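Local coordinates for PbSGBP-B lipoprotein (Prevotella bryantii B14, PDB 6D2Y) that probably binds polysaccharide at the cell surface as a lipoprotein of a polysaccharide utilization locus, and carries a magnesium ion in its beta-sandwich domain, at residues Met138-Ala143 and Trp392-Ile397; Asp218-Leu223 and Arg455-Lys460; Phe224-Pro229 and Asn257-Gly262; Leu313-Leu318 and Ile449-Ile454. All coordinates share one frame; numbering follows the deposited sequence.

Overall arrangement
From the N terminus, the loop after strand 134-138, in the IPT/TIG domain, opens contact 1, which closes only at strand 393-398 in the glycan-binding domain. Contact 2 opens at 218-223 and closes at the C-terminal end of strand 449-458, so its loop crosses that of contact 1. Contact 3, a short loop between 224-229 and 257-262, lies within the loops of both. Contact 4 joins strands 311-318 and 449-458; it falls within the loop of contact 2, follows contact 3 in series and crosses contact 1. All four reach one antiparallel sheet, and contacts 3 and 4 both reach the magnesium ion, their centres about 9 Å apart.

Contact 1 (Met138-Ala143 and Trp392-Ile397); sequences MSNEWA and WVTVTI
Thr-394 N donates to Ser-139 O at 2.9 Å (N-H...O 165°) where the loop meets strand 393-398, with Asn-140 and Val-393 in register, CA to CA 4.6 Å. A type I turn runs from Asn-140 to Ala-143. Rotation of Thr-394 about chi1 (-56°) puts OG1 beside its backbone N, where it accepts from Glu-141 N at 2.8 Å with an N-H...O angle of 161°. CG2 packs 3.6 Å from Glu-141 CD, the two side chains crossing at about a right angle. Asn-140 folds back on its own turn, OD1 accepting from Trp-142 N at 2.7 Å in an Asx turn, with the donor above the amide plane; its CB lies 3.3 Å from Trp-392 O. Water 1 lies 2.8 Å from both Met-138 O and Thr-394 O and links them. Beyond the pair, the Glu-141 carboxylate forms salt bridges with Arg-455 and Lys-314, and Thr-394 OG1 bonds Glu-316, which seats the loop after strand 134-138 against strands 311-318, 393-398 and 449-458.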
loop_
_atom_site.group_PDB
_atom_site.type_symbol
_atom_site.label_atom_id
_atom_site.label_comp_id
_atom_site.label_asym_id
_atom_site.label_seq_id
_atom_site.Cartn_x
_atom_site.Cartn_y
_atom_site.Cartn_z
HETATM N N MSE A 138 -5.626 1.748 2.888
HETATM C CA MSE A 138 -6.831 1.980 3.660
HETATM C C MSE A 138 -6.641 1.202 4.959
HETATM O O MSE A 138 -6.059 0.115 4.946
HETATM C CB MSE A 138 -8.076 1.514 2.899
HETATM C CG MSE A 138 -9.350 2.224 3.297
HETATM SE SE MSE A 138 -10.950 1.169 2.983
HETATM C CE MSE A 138 -11.601 1.958 1.367
ATOM N N SER A 139 -7.109 1.760 6.078
ATOM C CA SER A 139 -6.856 1.142 7.378
ATOM C C SER A 139 -7.428 -0.270 7.437
ATOM O O SER A 139 -6.738 -1.219 7.823
ATOM C CB SER A 139 -7.445 2.004 8.492
ATOM O OG SER A 139 -8.852 2.107 8.364
ATOM N N ASN A 140 -8.695 -0.424 7.060
ATOM C CA ASN A 140 -9.333 -1.738 6.993
ATOM C C ASN A 140 -10.217 -1.725 5.754
ATOM O O ASN A 140 -11.297 -1.131 5.764
ATOM C CB ASN A 140 -10.149 -2.025 8.248
ATOM C CG ASN A 140 -10.863 -3.372 8.200
ATOM O OD1 ASN A 140 -10.777 -4.109 7.218
ATOM N ND2 ASN A 140 -11.567 -3.699 9.277
ATOM N N GLU A 141 -9.762 -2.384 4.693
ATOM C CA GLU A 141 -10.581 -2.482 3.495
ATOM C C GLU A 141 -11.873 -3.254 3.739
ATOM O O GLU A 141 -12.786 -3.180 2.908
ATOM C CB GLU A 141 -9.779 -3.135 2.373
ATOM C CG GLU A 141 -8.514 -2.365 2.057
ATOM C CD GLU A 141 -7.682 -3.006 0.969
ATOM O OE1 GLU A 141 -8.139 -4.006 0.375
ATOM O OE2 GLU A 141 -6.567 -2.513 0.710
ATOM N N TRP A 142 -11.968 -4.000 4.848
ATOM C CA TRP A 142 -13.181 -4.722 5.221
ATOM C C TRP A 142 -13.841 -4.135 6.468
ATOM O O TRP A 142 -14.394 -4.863 7.294
ATOM C CB TRP A 142 -12.866 -6.204 5.401
ATOM C CG TRP A 142 -12.732 -6.947 4.091
ATOM C CD1 TRP A 142 -11.890 -6.646 3.060
ATOM C CD2 TRP A 142 -13.469 -8.105 3.677
ATOM N NE1 TRP A 142 -12.049 -7.550 2.035
ATOM C CE2 TRP A 142 -13.014 -8.455 2.390
ATOM C CE3 TRP A 142 -14.466 -8.882 4.273
ATOM C CZ2 TRP A 142 -13.522 -9.545 1.691
ATOM C CZ3 TRP A 142 -14.968 -9.955 3.582
ATOM C CH2 TRP A 142 -14.497 -10.282 2.304
ATOM N N ALA A 143 -13.836 -2.812 6.579
ATOM C CA ALA A 143 -14.402 -2.157 7.747
ATOM C C ALA A 143 -15.921 -2.215 7.713
ATOM O O ALA A 143 -16.546 -1.948 6.683
ATOM C CB ALA A 143 -13.939 -0.705 7.823
ATOM N N TRP A 392 -9.251 -5.025 13.188
ATOM C CA TRP A 392 -8.760 -5.622 11.957
ATOM C C TRP A 392 -8.150 -4.540 11.075
ATOM O O TRP A 392 -8.772 -3.499 10.838
ATOM C CB TRP A 392 -9.893 -6.332 11.217
ATOM C CG TRP A 392 -10.374 -7.586 11.886
ATOM C CD1 TRP A 392 -11.406 -7.700 12.774
ATOM C CD2 TRP A 392 -9.848 -8.907 11.713
ATOM N NE1 TRP A 392 -11.553 -9.009 13.162
ATOM C CE2 TRP A 392 -10.607 -9.770 12.527
ATOM C CE3 TRP A 392 -8.807 -9.442 10.947
ATOM C CZ2 TRP A 392 -10.360 -11.142 12.597
ATOM C CZ3 TRP A 392 -8.562 -10.804 11.020
ATOM C CH2 TRP A 392 -9.336 -11.636 11.839
ATOM N N VAL A 393 -6.931 -4.783 10.600
ATOM C CA VAL A 393 -6.233 -3.865 9.711
ATOM C C VAL A 393 -5.796 -4.630 8.470
ATOM O O VAL A 393 -5.518 -5.832 8.522
ATOM C CB VAL A 393 -5.019 -3.200 10.399
ATOM C CG1 VAL A 393 -5.474 -2.341 11.576
ATOM C CG2 VAL A 393 -4.018 -4.252 10.854
ATOM N N THR A 394 -5.746 -3.924 7.341
ATOM C CA THR A 394 -5.332 -4.513 6.075
ATOM C C THR A 394 -3.829 -4.360 5.892
ATOM O O THR A 394 -3.293 -3.252 5.988
ATOM C CB THR A 394 -6.076 -3.868 4.905
ATOM O OG1 THR A 394 -7.492 -3.981 5.117
ATOM C CG2 THR A 394 -5.692 -4.535 3.586
ATOM N N VAL A 395 -3.155 -5.476 5.626
ATOM C CA VAL A 395 -1.712 -5.510 5.422
ATOM C C VAL A 395 -1.445 -5.742 3.942
ATOM O O VAL A 395 -2.028 -6.647 3.333
ATOM C CB VAL A 395 -1.055 -6.600 6.283
ATOM C CG1 VAL A 395 0.421 -6.740 5.940
ATOM C CG2 VAL A 395 -1.242 -6.287 7.759
ATOM N N THR A 396 -0.564 -4.928 3.366
ATOM C CA THR A 396 -0.206 -5.022 1.957
ATOM C C THR A 396 1.270 -5.370 1.846
ATOM O O THR A 396 2.124 -4.643 2.363
ATOM C CB THR A 396 -0.495 -3.714 1.217
ATOM O OG1 THR A 396 -1.873 -3.360 1.387
ATOM C CG2 THR A 396 -0.192 -3.870 -0.269
ATOM N N ILE A 397 1.566 -6.475 1.172
ATOM C CA ILE A 397 2.945 -6.890 0.932
ATOM C C ILE A 397 3.117 -7.149 -0.559
ATOM O O ILE A 397 2.669 -8.190 -1.064
ATOM C CB ILE A 397 3.308 -8.131 1.762
ATOM C CG1 ILE A 397 3.179 -7.820 3.254
ATOM C CG2 ILE A 397 4.715 -8.596 1.429
ATOM C CD1 ILE A 397 3.892 -8.799 4.143
HETATM O O HOH W 1 -4.125 -0.743 6.748
#

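Contact 2 (Asp218-Leu223 and Arg455-Lys460); sequences DNRGML and RVVPNK
Arg-455, the residue most covered here, lies across the turn that leads into strand 222-224, its CB 3.6 Å from Arg-220 O. Its CG takes the crowded position between backbone N and carbonyl carbon (chi1 59°), and the chain then runs extended to NE. CD lies 3.6 Å from Asp-218 O, which also sits over one face of the guanidinium, offset toward the rim. Water 2, in the guanidinium plane, accepts from Arg-455 NE and donates to Asp-218 OD2; NH2 is bridged to Glu-141 and NH1 to Glu-316.

Arg-220 bends at chi3 and grips Asp-218 side-on, NE to OD1 at 3.0 Å and NH2 to OD2 at 3.1 Å, both in the guanidinium plane and on syn lone pairs. Val-457 CG2 lies over a face of this guanidinium, 3.2 Å from NH2. Asp-218 OD1 also accepts from Arg-220 N, making an Asx turn.

On the backbone, Gly-221 O accepts from Val-456 N at 3.0 Å. Gly-221 has positive phi (62°), and its CA lies 3.2 Å from Val-456 O in a CH...O contact. A type II turn, Asn-219 to Met-222, thus delivers the chain into antiparallel pairing with strand 449-458, Met-222 and Arg-455 forming a non-hydrogen-bonded pair in the sheet of the glycan-binding domain.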
loop_
_atom_site.group_PDB
_atom_site.type_symbol
_atom_site.label_atom_id
_atom_site.label_comp_id
_atom_site.label_asym_id
_atom_site.label_seq_id
_atom_site.Cartn_x
_atom_site.Cartn_y
_atom_site.Cartn_z
ATOM N N ASP A 218 -12.943 -5.829 -0.520
ATOM C CA ASP A 218 -12.226 -6.317 -1.694
ATOM C C ASP A 218 -12.053 -7.831 -1.649
ATOM O O ASP A 218 -11.557 -8.383 -0.662
ATOM C CB ASP A 218 -10.862 -5.633 -1.784
ATOM C CG ASP A 218 -10.361 -5.509 -3.205
ATOM O OD1 ASP A 218 -10.861 -6.241 -4.085
ATOM O OD2 ASP A 218 -9.466 -4.671 -3.439
ATOM N N ASN A 219 -12.469 -8.507 -2.727
ATOM C CA ASN A 219 -12.285 -9.950 -2.846
ATOM C C ASN A 219 -11.606 -10.335 -4.157
ATOM O O ASN A 219 -11.654 -11.503 -4.553
ATOM C CB ASN A 219 -13.620 -10.689 -2.703
ATOM C CG ASN A 219 -14.655 -10.245 -3.724
ATOM O OD1 ASN A 219 -14.351 -9.500 -4.655
ATOM N ND2 ASN A 219 -15.888 -10.708 -3.550
ATOM N N ARG A 220 -10.984 -9.382 -4.844
ATOM C CA ARG A 220 -10.265 -9.707 -6.069
ATOM C C ARG A 220 -9.015 -10.518 -5.753
ATOM O O ARG A 220 -8.299 -10.235 -4.789
ATOM C CB ARG A 220 -9.899 -8.433 -6.833
ATOM C CG ARG A 220 -11.053 -7.451 -7.005
ATOM C CD ARG A 220 -10.589 -6.130 -7.609
ATOM N NE ARG A 220 -9.792 -5.329 -6.682
ATOM C CZ ARG A 220 -8.966 -4.360 -7.061
ATOM N NH1 ARG A 220 -8.819 -4.083 -8.350
ATOM N NH2 ARG A 220 -8.282 -3.672 -6.157
ATOM N N GLY A 221 -8.756 -11.534 -6.576
ATOM C CA GLY A 221 -7.626 -12.414 -6.339
ATOM C C GLY A 221 -7.724 -13.167 -5.039
ATOM O O GLY A 221 -6.699 -13.517 -4.444
HETATM N N MSE A 222 -8.943 -13.403 -4.576
HETATM C CA MSE A 222 -9.226 -14.074 -3.316
HETATM C C MSE A 222 -8.651 -15.509 -3.232
HETATM O O MSE A 222 -8.946 -16.353 -4.075
HETATM C CB MSE A 222 -10.747 -14.077 -3.089
HETATM C CG MSE A 222 -11.072 -14.480 -1.691
HETATM SE SE MSE A 222 -10.704 -13.007 -0.478
HETATM C CE MSE A 222 -9.372 -13.939 0.509
ATOM N N LEU A 223 -7.807 -15.774 -2.231
ATOM C CA LEU A 223 -7.216 -17.097 -2.040
ATOM C C LEU A 223 -7.739 -17.817 -0.805
ATOM O O LEU A 223 -8.125 -18.990 -0.890
ATOM C CB LEU A 223 -5.684 -17.007 -1.967
ATOM C CG LEU A 223 -4.987 -16.222 -3.082
ATOM C CD1 LEU A 223 -3.787 -15.469 -2.542
ATOM C CD2 LEU A 223 -4.574 -17.153 -4.206
ATOM N N ARG A 455 -5.363 -12.531 -0.131
ATOM C CA ARG A 455 -5.666 -12.324 -1.541
ATOM C C ARG A 455 -4.458 -11.713 -2.238
ATOM O O ARG A 455 -3.535 -11.203 -1.598
ATOM C CB ARG A 455 -6.893 -11.418 -1.720
ATOM C CG ARG A 455 -6.741 -10.039 -1.079
ATOM C CD ARG A 455 -8.051 -9.262 -1.087
ATOM N NE ARG A 455 -7.916 -7.932 -0.493
ATOM C CZ ARG A 455 -8.117 -7.660 0.793
ATOM N NH1 ARG A 455 -8.460 -8.624 1.636
ATOM N NH2 ARG A 455 -7.973 -6.422 1.243
ATOM N N VAL A 456 -4.466 -11.770 -3.570
ATOM C CA VAL A 456 -3.463 -11.105 -4.396
ATOM C C VAL A 456 -4.176 -10.123 -5.316
ATOM O O VAL A 456 -5.146 -10.484 -5.994
ATOM C CB VAL A 456 -2.598 -12.106 -5.191
ATOM C CG1 VAL A 456 -3.445 -12.989 -6.098
ATOM C CG2 VAL A 456 -1.544 -11.360 -6.001
ATOM N N VAL A 457 -3.693 -8.882 -5.335
ATOM C CA VAL A 457 -4.431 -7.767 -5.929
ATOM C C VAL A 457 -3.475 -6.893 -6.709
ATOM O O VAL A 457 -2.282 -6.780 -6.374
ATOM C CB VAL A 457 -5.145 -6.931 -4.839
ATOM C CG1 VAL A 457 -4.140 -6.139 -4.013
ATOM C CG2 VAL A 457 -6.233 -6.028 -5.408
ATOM N N PRO A 458 -3.951 -6.280 -7.795
ATOM C CA PRO A 458 -3.096 -5.360 -8.549
ATOM C C PRO A 458 -2.622 -4.199 -7.688
ATOM O O PRO A 458 -3.343 -3.705 -6.820
ATOM C CB PRO A 458 -4.002 -4.876 -9.686
ATOM C CG PRO A 458 -4.997 -5.961 -9.859
ATOM C CD PRO A 458 -5.223 -6.547 -8.498
ATOM N N ASN A 459 -1.384 -3.766 -7.943
ATOM C CA ASN A 459 -0.835 -2.630 -7.209
ATOM C C ASN A 459 -1.599 -1.351 -7.512
ATOM O O ASN A 459 -1.638 -0.438 -6.680
ATOM C CB ASN A 459 0.648 -2.463 -7.540
ATOM C CG ASN A 459 1.513 -3.500 -6.859
ATOM O OD1 ASN A 459 1.010 -4.373 -6.153
ATOM N ND2 ASN A 459 2.820 -3.415 -7.072
ATOM N N LYS A 460 -2.203 -1.262 -8.692
ATOM C CA LYS A 460 -3.088 -0.157 -9.034
ATOM C C LYS A 460 -4.376 -0.702 -9.647
ATOM O O LYS A 460 -4.363 -1.283 -10.735
ATOM C CB LYS A 460 -2.406 0.816 -10.001
ATOM C CG LYS A 460 -0.913 1.016 -9.765
ATOM C CD LYS A 460 -0.127 0.908 -11.063
ATOM C CE LYS A 460 1.369 0.834 -10.798
ATOM N NZ LYS A 460 2.155 0.797 -12.064
ATOM O OXT LYS A 460 -5.458 -0.578 -9.071
HETATM O O HOH W 2 -7.523 -5.173 -1.932
#

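Contact 3 (Phe224-Pro229 and Asn257-Gly262); sequences FDFDTP and NYMQIG. With MG (magnesium ion), chain B.
Asp-227 and Asn-257 meet at the magnesium site of the beta-sandwich domain. The ion is held by Asp-225 O at 2.4 Å, Asp-227 OD2 and Asn-257 O, each at 2.5 Å, and water 3 at 2.0 Å; Ser-255 and Asp-452 complete the shell. In the second shell, Asp-227 uses its other oxygen: OD1 accepts from Asn-257 N at 2.6 Å on the syn lone pair, so one carboxylate binds the metal and the residue whose carbonyl also binds it. Asn-257 ND2 returns a bond to Phe-226 O, nearly along the C=O axis and in the amide plane. Farther out, Asp-225 OD1 accepts from both Asp-227 N and Thr-228 N, an Asx turn and Asx motif within the loop that carries two of the metal ligands. Chi1 of Phe-226 (-55°) sets CG beside the backbone N. The ring lies against strand 258-261 and has Phe-224 CB over a face, offset toward the rim; Met-259 CB also lies over a ring face, 3.4 Å from Phe-226 CZ.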
loop_
_atom_site.group_PDB
_atom_site.type_symbol
_atom_site.label_atom_id
_atom_site.label_comp_id
_atom_site.label_asym_id
_atom_site.label_seq_id
_atom_site.Cartn_x
_atom_site.Cartn_y
_atom_site.Cartn_z
ATOM N N PHE A 224 -7.754 -17.151 0.351
ATOM C CA PHE A 224 -8.271 -17.739 1.589
ATOM C C PHE A 224 -9.120 -16.687 2.297
ATOM O O PHE A 224 -8.578 -15.758 2.899
ATOM C CB PHE A 224 -7.152 -18.210 2.511
ATOM C CG PHE A 224 -6.163 -19.137 1.869
ATOM C CD1 PHE A 224 -5.058 -18.640 1.202
ATOM C CD2 PHE A 224 -6.314 -20.508 1.977
ATOM C CE1 PHE A 224 -4.136 -19.494 0.626
ATOM C CE2 PHE A 224 -5.396 -21.367 1.407
ATOM C CZ PHE A 224 -4.306 -20.860 0.730
ATOM N N ASP A 225 -10.440 -16.830 2.227
ATOM C CA ASP A 225 -11.328 -16.152 3.163
ATOM C C ASP A 225 -11.894 -17.116 4.194
ATOM O O ASP A 225 -12.612 -16.689 5.103
ATOM C CB ASP A 225 -12.461 -15.430 2.416
ATOM C CG ASP A 225 -13.516 -16.378 1.875
ATOM O OD1 ASP A 225 -13.228 -17.581 1.705
ATOM O OD2 ASP A 225 -14.638 -15.908 1.594
ATOM N N PHE A 226 -11.582 -18.407 4.056
ATOM C CA PHE A 226 -11.925 -19.467 5.002
ATOM C C PHE A 226 -13.428 -19.664 5.141
ATOM O O PHE A 226 -13.887 -20.277 6.108
ATOM C CB PHE A 226 -11.282 -19.213 6.370
ATOM C CG PHE A 226 -9.795 -19.026 6.298
ATOM C CD1 PHE A 226 -8.958 -20.115 6.137
ATOM C CD2 PHE A 226 -9.233 -17.761 6.367
ATOM C CE1 PHE A 226 -7.589 -19.951 6.057
ATOM C CE2 PHE A 226 -7.862 -17.591 6.286
ATOM C CZ PHE A 226 -7.042 -18.690 6.127
ATOM N N ASP A 227 -14.202 -19.180 4.171
ATOM C CA ASP A 227 -15.653 -19.294 4.226
ATOM C C ASP A 227 -16.227 -19.740 2.887
ATOM O O ASP A 227 -17.104 -20.608 2.839
ATOM C CB ASP A 227 -16.276 -17.959 4.645
ATOM C CG ASP A 227 -15.822 -17.508 6.021
ATOM O OD1 ASP A 227 -15.961 -18.292 6.983
ATOM O OD2 ASP A 227 -15.324 -16.367 6.140
ATOM N N THR A 228 -15.738 -19.154 1.793
ATOM C CA THR A 228 -16.311 -19.383 0.470
ATOM C C THR A 228 -15.551 -20.488 -0.256
ATOM O O THR A 228 -14.314 -20.469 -0.274
ATOM C CB THR A 228 -16.273 -18.107 -0.361
ATOM O OG1 THR A 228 -16.550 -16.979 0.481
ATOM C CG2 THR A 228 -17.299 -18.163 -1.485
ATOM N N PRO A 229 -16.242 -21.456 -0.857
ATOM C CA PRO A 229 -15.536 -22.503 -1.607
ATOM C C PRO A 229 -14.880 -21.937 -2.856
ATOM O O PRO A 229 -15.466 -21.128 -3.577
ATOM C CB PRO A 229 -16.647 -23.500 -1.957
ATOM C CG PRO A 229 -17.899 -22.692 -1.926
ATOM C CD PRO A 229 -17.699 -21.671 -0.843
ATOM N N ASN A 257 -15.113 -17.205 9.235
ATOM C CA ASN A 257 -13.942 -17.839 9.817
ATOM C C ASN A 257 -12.694 -16.995 9.602
ATOM O O ASN A 257 -12.562 -16.270 8.612
ATOM C CB ASN A 257 -13.722 -19.227 9.214
ATOM C CG ASN A 257 -14.766 -20.227 9.657
ATOM O OD1 ASN A 257 -15.240 -20.185 10.790
ATOM N ND2 ASN A 257 -15.135 -21.132 8.760
ATOM N N TYR A 258 -11.774 -17.101 10.553
ATOM C CA TYR A 258 -10.439 -16.545 10.430
ATOM C C TYR A 258 -9.431 -17.638 10.744
ATOM O O TYR A 258 -9.761 -18.665 11.341
ATOM C CB TYR A 258 -10.228 -15.349 11.371
ATOM C CG TYR A 258 -10.446 -15.685 12.830
ATOM C CD1 TYR A 258 -11.669 -15.441 13.442
ATOM C CD2 TYR A 258 -9.435 -16.258 13.594
ATOM C CE1 TYR A 258 -11.876 -15.754 14.776
ATOM C CE2 TYR A 258 -9.636 -16.579 14.921
ATOM C CZ TYR A 258 -10.855 -16.322 15.508
ATOM O OH TYR A 258 -11.049 -16.636 16.833
HETATM N N MSE A 259 -8.189 -17.400 10.348
HETATM C CA MSE A 259 -7.102 -18.311 10.670
HETATM C C MSE A 259 -6.216 -17.662 11.723
HETATM O O MSE A 259 -5.911 -16.474 11.633
HETATM C CB MSE A 259 -6.324 -18.670 9.402
HETATM C CG MSE A 259 -5.260 -19.743 9.550
HETATM SE SE MSE A 259 -3.576 -19.103 10.280
HETATM C CE MSE A 259 -2.959 -18.102 8.737
ATOM N N GLN A 260 -5.818 -18.432 12.732
ATOM C CA GLN A 260 -5.122 -17.892 13.891
ATOM C C GLN A 260 -3.750 -18.535 14.031
ATOM O O GLN A 260 -3.632 -19.766 14.036
ATOM C CB GLN A 260 -5.930 -18.107 15.173
ATOM C CG GLN A 260 -5.216 -17.636 16.432
ATOM C CD GLN A 260 -6.028 -17.885 17.686
ATOM O OE1 GLN A 260 -7.171 -17.443 17.805
ATOM N NE2 GLN A 260 -5.428 -18.581 18.643
ATOM N N ILE A 261 -2.724 -17.697 14.149
ATOM C CA ILE A 261 -1.365 -18.132 14.443
ATOM C C ILE A 261 -1.070 -17.800 15.898
ATOM O O ILE A 261 -1.293 -16.666 16.342
ATOM C CB ILE A 261 -0.348 -17.459 13.504
ATOM C CG1 ILE A 261 -0.658 -17.789 12.043
ATOM C CG2 ILE A 261 1.069 -17.870 13.860
ATOM C CD1 ILE A 261 0.255 -17.086 11.059
ATOM N N GLY A 262 -0.573 -18.784 16.643
ATOM C CA GLY A 262 -0.355 -18.614 18.063
ATOM C C GLY A 262 -1.644 -18.756 18.854
ATOM O O GLY A 262 -2.739 -18.915 18.312
HETATM MG MG MG B . -13.361 -15.002 6.657
HETATM O O HOH W 3 -13.737 -13.733 5.136
#

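Contact 4 (Leu313-Leu318 and Ile449-Ile454). With MG (magnesium ion), chain B.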
loop_
_atom_site.group_PDB
_atom_site.type_symbol
_atom_site.label_atom_id
_atom_site.label_comp_id
_atom_site.label_asym_id
_atom_site.label_seq_id
_atom_site.Cartn_x
_atom_site.Cartn_y
_atom_site.Cartn_z
ATOM N N LEU A 313 0.296 -9.082 -2.291
ATOM C CA LEU A 313 -0.438 -9.945 -1.377
ATOM C C LEU A 313 -1.063 -9.090 -0.283
ATOM O O LEU A 313 -0.386 -8.250 0.320
ATOM C CB LEU A 313 0.488 -11.001 -0.770
ATOM C CG LEU A 313 -0.135 -12.006 0.199
ATOM C CD1 LEU A 313 -0.790 -13.165 -0.545
ATOM C CD2 LEU A 313 0.917 -12.513 1.172
ATOM N N LYS A 314 -2.358 -9.294 -0.038
ATOM C CA LYS A 314 -3.095 -8.531 0.958
ATOM C C LYS A 314 -3.879 -9.477 1.853
ATOM O O LYS A 314 -4.259 -10.577 1.440
ATOM C CB LYS A 314 -4.062 -7.528 0.311
ATOM C CG LYS A 314 -3.453 -6.183 -0.036
ATOM C CD LYS A 314 -4.531 -5.224 -0.515
ATOM C CE LYS A 314 -3.953 -3.882 -0.911
ATOM N NZ LYS A 314 -4.981 -3.007 -1.534
ATOM N N PHE A 315 -4.120 -9.030 3.084
ATOM C CA PHE A 315 -4.919 -9.764 4.055
ATOM C C PHE A 315 -5.268 -8.821 5.197
ATOM O O PHE A 315 -4.588 -7.817 5.423
ATOM C CB PHE A 315 -4.186 -11.006 4.583
ATOM C CG PHE A 315 -2.906 -10.702 5.320
ATOM C CD1 PHE A 315 -1.699 -10.628 4.641
ATOM C CD2 PHE A 315 -2.908 -10.511 6.696
ATOM C CE1 PHE A 315 -0.520 -10.357 5.317
ATOM C CE2 PHE A 315 -1.734 -10.238 7.375
ATOM C CZ PHE A 315 -0.539 -10.163 6.685
ATOM N N GLU A 316 -6.340 -9.155 5.908
ATOM C CA GLU A 316 -6.717 -8.450 7.123
ATOM C C GLU A 316 -6.196 -9.210 8.336
ATOM O O GLU A 316 -6.160 -10.444 8.349
ATOM C CB GLU A 316 -8.235 -8.277 7.219
ATOM C CG GLU A 316 -8.768 -7.034 6.518
ATOM C CD GLU A 316 -8.788 -7.174 5.006
ATOM O OE1 GLU A 316 -9.205 -8.240 4.514
ATOM O OE2 GLU A 316 -8.391 -6.218 4.308
HETATM N N MSE A 317 -5.789 -8.462 9.356
HETATM C CA MSE A 317 -5.065 -9.038 10.484
HETATM C C MSE A 317 -5.485 -8.426 11.818
HETATM O O MSE A 317 -5.667 -7.212 11.931
HETATM C CB MSE A 317 -3.559 -8.857 10.263
HETATM C CG MSE A 317 -2.636 -9.361 11.367
HETATM SE SE MSE A 317 -0.819 -8.829 10.900
HETATM C CE MSE A 317 0.234 -9.830 12.168
ATOM N N LEU A 318 -5.643 -9.279 12.828
ATOM C CA LEU A 318 -5.986 -8.850 14.175
ATOM C C LEU A 318 -4.948 -9.390 15.142
ATOM O O LEU A 318 -4.673 -10.595 15.156
ATOM C CB LEU A 318 -7.387 -9.333 14.580
ATOM C CG LEU A 318 -8.132 -8.567 15.683
ATOM C CD1 LEU A 318 -9.574 -9.027 15.762
ATOM C CD2 LEU A 318 -7.476 -8.715 17.048
ATOM N N ILE A 449 -2.144 -13.948 16.359
ATOM C CA ILE A 449 -2.306 -13.291 15.069
ATOM C C ILE A 449 -3.452 -13.972 14.343
ATOM O O ILE A 449 -3.343 -15.140 13.947
ATOM C CB ILE A 449 -1.024 -13.332 14.229
ATOM C CG1 ILE A 449 0.082 -12.526 14.906
ATOM C CG2 ILE A 449 -1.300 -12.839 12.815
ATOM C CD1 ILE A 449 1.455 -12.801 14.350
ATOM N N LYS A 450 -4.548 -13.248 14.170
ATOM C CA LYS A 450 -5.692 -13.737 13.423
ATOM C C LYS A 450 -5.656 -13.145 12.024
ATOM O O LYS A 450 -5.491 -11.934 11.861
ATOM C CB LYS A 450 -6.994 -13.392 14.143
ATOM C CG LYS A 450 -7.032 -13.948 15.557
ATOM C CD LYS A 450 -8.351 -13.674 16.257
ATOM C CE LYS A 450 -8.355 -14.294 17.647
ATOM N NZ LYS A 450 -9.575 -13.927 18.413
ATOM N N ILE A 451 -5.787 -14.002 11.019
ATOM C CA ILE A 451 -5.650 -13.603 9.627
ATOM C C ILE A 451 -6.901 -14.029 8.879
ATOM O O ILE A 451 -7.433 -15.122 9.107
ATOM C CB ILE A 451 -4.382 -14.220 8.995
ATOM C CG1 ILE A 451 -3.133 -13.604 9.620
ATOM C CG2 ILE A 451 -4.372 -14.035 7.486
ATOM C CD1 ILE A 451 -1.847 -14.329 9.281
ATOM N N ASP A 452 -7.382 -13.156 8.000
ATOM C CA ASP A 452 -8.463 -13.518 7.099
ATOM C C ASP A 452 -8.294 -12.723 5.810
ATOM O O ASP A 452 -7.599 -11.705 5.771
ATOM C CB ASP A 452 -9.833 -13.279 7.759
ATOM C CG ASP A 452 -10.991 -13.718 6.886
ATOM O OD1 ASP A 452 -12.025 -13.017 6.862
ATOM O OD2 ASP A 452 -10.860 -14.759 6.212
ATOM N N ASN A 453 -8.903 -13.228 4.740
ATOM C CA ASN A 453 -8.935 -12.541 3.451
ATOM C C ASN A 453 -7.543 -12.413 2.824
ATOM O O ASN A 453 -7.144 -11.347 2.352
ATOM C CB ASN A 453 -9.624 -11.181 3.560
ATOM C CG ASN A 453 -11.043 -11.291 4.106
ATOM O OD1 ASN A 453 -11.771 -12.238 3.795
ATOM N ND2 ASN A 453 -11.451 -10.310 4.899
ATOM N N ILE A 454 -6.823 -13.531 2.778
ATOM C CA ILE A 454 -5.563 -13.594 2.047
ATOM C C ILE A 454 -5.867 -13.555 0.555
ATOM O O ILE A 454 -6.542 -14.443 0.024
ATOM C CB ILE A 454 -4.778 -14.859 2.420
ATOM C CG1 ILE A 454 -4.631 -14.978 3.940
ATOM C CG2 ILE A 454 -3.417 -14.861 1.736
ATOM C CD1 ILE A 454 -4.219 -16.365 4.398
HETATM MG MG MG B . -13.361 -15.002 6.657
HETATM O O HOH W 3 -13.737 -13.733 5.136
#
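Met-317 and Ile-449 pack tightly in the apolar layer: the selenomethionine CE lies 3.4 Å from Ile-449 CG2, closer than usual for two carbons, after a chain that stays extended from a CG anti to the backbone N (chi1 178°). Beside them Phe-315 CD2 meets Ile-451 CG2 at 3.9 Å, and Leu-313 CD1 lies alongside Ile-454 CG2, the two side chains pointing the same way. The backbones run antiparallel, with axes 155° apart; Glu-316 with Asp-452 and Leu-318 with Lys-450 are hydrogen-bonded pairs, Lys-450 N reaching Leu-318 O at 2.8 Å. Asn-453, with positive phi, and Ile-454 both face Phe-224 in a G1 bulge within the strand. On the polar face, Asn-453 ND2 donates to Glu-316 OE1 at 3.1 Å, on the anti side of the carboxylate whose OE2 bonds Thr-394. Asn-453 OD1 accepts from water 3, a magnesium ligand. Asp-452 chelates the ion through OD1 and OD2, at 2.4 and 2.5 Å; strand 449-458 thus presents a bidentate carboxylate, whose negative charge is probably partly balanced by the ion.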